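Local coordinates for beta-lactamase-like protein (Koribacter versatilis, PDB 6B9V) that is a metallo-beta-lactamase-fold diphosphatase of the PhnP family that cleaves reactive FAD photoproducts and carries manganese and zinc ions, at residues D47-L52 against K70-V75. Numbering follows the deposited sequence.
Sequences DGKLVL and KIDAIV
V51 and L52 pair in parallel with A73 and I74, joining neighbouring strands in one of the two mixed sheets of the metallo-beta-lactamase fold; helix 59-66 links them in a beta-alpha-beta crossover. The ladder is short: L52 N donates to A73 O (2.9 Å), and V75 N to L52 O (2.7 Å). Where 70-75 enters the sheet, L50 O receives D72 N at 2.9 Å and a weak, longer bond from A73 N. D72 then takes over with its side chain: its CB points toward 47-52, and with CG anti to the carbonyl carbon (chi1 -63°) the carboxylate lies beside the D72 backbone N, where OD2 accepts L50 N at 2.8 Å on its anti side, 22° out of the carboxylate plane. A water donates to this same OD2 and to G48 O, tying the carboxylate also to the turn before the strand. The side chain of K49 crosses that of D72 at about a right angle, its CD 3.7 Å from OD1, while its NZ stays clear of the D72 carboxylate. On one face V51 CG1 meets V75 CG2 at 4.0 Å beside A73, with L148 of the other sheet packed against all three; on the other, L52 CD2 rests near I71 CD1 and I74 CG1. Regular backbone pairing thus holds the buried end of the ladder, whereas at its start a carboxylate serves as the acceptor for L50 N. The two bonds donated to OD2, from the amide and from the water, would be expected to stabilise its negative charge.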
loop_
_atom_site.group_PDB
_atom_site.type_symbol
_atom_site.label_atom_id
_atom_site.label_comp_id
_atom_site.label_asym_id
_atom_site.label_seq_id
_atom_site.Cartn_x
_atom_site.Cartn_y
_atom_site.Cartn_z
ATOM N N ASP A 47 26.965 8.406 -4.799
ATOM C CA ASP A 47 28.123 7.553 -4.533
ATOM C C ASP A 47 27.726 6.088 -4.416
ATOM O O ASP A 47 28.268 5.357 -3.588
ATOM C CB ASP A 47 28.837 8.021 -3.260
ATOM C CG ASP A 47 30.261 7.490 -3.146
ATOM O OD1 ASP A 47 30.923 7.315 -4.191
ATOM O OD2 ASP A 47 30.721 7.253 -2.008
ATOM N N GLY A 48 26.765 5.663 -5.234
ATOM C CA GLY A 48 26.343 4.266 -5.243
ATOM C C GLY A 48 25.398 3.894 -4.113
ATOM O O GLY A 48 25.056 2.729 -3.934
ATOM N N LYS A 49 24.967 4.900 -3.354
ATOM C CA LYS A 49 24.071 4.720 -2.214
ATOM C C LYS A 49 22.677 5.260 -2.540
ATOM O O LYS A 49 22.523 6.144 -3.397
ATOM C CB LYS A 49 24.619 5.438 -0.960
ATOM C CG LYS A 49 26.016 5.037 -0.531
ATOM C CD LYS A 49 26.075 3.586 -0.076
ATOM C CE LYS A 49 27.474 3.228 0.416
ATOM N NZ LYS A 49 28.491 3.522 -0.618
ATOM N N LEU A 50 21.679 4.733 -1.832
ATOM C CA LEU A 50 20.291 5.163 -1.968
ATOM C C LEU A 50 19.678 5.406 -0.587
ATOM O O LEU A 50 19.619 4.499 0.249
ATOM C CB LEU A 50 19.482 4.116 -2.746
ATOM C CG LEU A 50 18.062 4.428 -3.251
ATOM C CD1 LEU A 50 17.651 3.397 -4.304
ATOM C CD2 LEU A 50 17.039 4.443 -2.119
ATOM N N VAL A 51 19.209 6.629 -0.362
ATOM C CA VAL A 51 18.589 7.007 0.902
ATOM C C VAL A 51 17.131 7.346 0.653
ATOM O O VAL A 51 16.817 8.157 -0.205
ATOM C CB VAL A 51 19.320 8.192 1.559
ATOM C CG1 VAL A 51 18.582 8.658 2.810
ATOM C CG2 VAL A 51 20.772 7.784 1.900
ATOM N N LEU A 52 16.242 6.678 1.378
ATOM C CA LEU A 52 14.810 6.829 1.176
ATOM C C LEU A 52 14.220 7.710 2.264
ATOM O O LEU A 52 14.520 7.522 3.442
ATOM C CB LEU A 52 14.128 5.456 1.181
ATOM C CG LEU A 52 12.608 5.416 1.103
ATOM C CD1 LEU A 52 12.129 5.965 -0.231
ATOM C CD2 LEU A 52 12.124 3.979 1.310
ATOM N N LYS A 70 18.140 -2.113 -3.752
ATOM C CA LYS A 70 18.799 -2.021 -2.455
ATOM C C LYS A 70 18.536 -0.654 -1.825
ATOM O O LYS A 70 18.571 0.370 -2.510
ATOM C CB LYS A 70 20.309 -2.256 -2.600
ATOM C CG LYS A 70 21.085 -2.176 -1.295
ATOM C CD LYS A 70 22.532 -2.620 -1.470
ATOM C CE LYS A 70 23.306 -2.513 -0.157
ATOM N NZ LYS A 70 24.680 -3.068 -0.306
ATOM N N ILE A 71 18.273 -0.645 -0.525
ATOM C CA ILE A 71 18.110 0.599 0.220
ATOM C C ILE A 71 19.197 0.696 1.276
ATOM O O ILE A 71 19.333 -0.199 2.104
ATOM C CB ILE A 71 16.741 0.689 0.909
ATOM C CG1 ILE A 71 15.604 0.613 -0.115
ATOM C CG2 ILE A 71 16.658 1.982 1.737
ATOM C CD1 ILE A 71 14.242 0.340 0.526
ATOM N N ASP A 72 19.975 1.775 1.262
ATOM C CA ASP A 72 21.067 1.877 2.223
ATOM C C ASP A 72 20.656 2.492 3.551
ATOM O O ASP A 72 21.249 2.196 4.586
ATOM C CB ASP A 72 22.227 2.645 1.596
ATOM C CG ASP A 72 22.801 1.908 0.391
ATOM O OD1 ASP A 72 23.585 0.953 0.600
ATOM O OD2 ASP A 72 22.423 2.247 -0.755
ATOM N N ALA A 73 19.656 3.357 3.523
ATOM C CA ALA A 73 19.137 3.935 4.744
ATOM C C ALA A 73 17.737 4.469 4.480
ATOM O O ALA A 73 17.415 4.869 3.357
ATOM C CB ALA A 73 20.070 5.052 5.258
ATOM N N ILE A 74 16.901 4.446 5.515
ATOM C CA ILE A 74 15.577 5.048 5.454
ATOM C C ILE A 74 15.468 6.125 6.524
ATOM O O ILE A 74 15.830 5.908 7.686
ATOM C CB ILE A 74 14.461 3.996 5.651
ATOM C CG1 ILE A 74 14.576 2.914 4.571
ATOM C CG2 ILE A 74 13.070 4.673 5.658
ATOM C CD1 ILE A 74 13.648 1.743 4.744
ATOM N N VAL A 75 14.979 7.290 6.127
ATOM C CA VAL A 75 14.844 8.425 7.035
ATOM C C VAL A 75 13.373 8.848 7.099
ATOM O O VAL A 75 12.744 9.005 6.055
ATOM C CB VAL A 75 15.714 9.612 6.569
ATOM C CG1 VAL A 75 15.550 10.798 7.516
ATOM C CG2 VAL A 75 17.180 9.204 6.516
HETATM O O HOH W 1 22.779 1.098 -3.219
#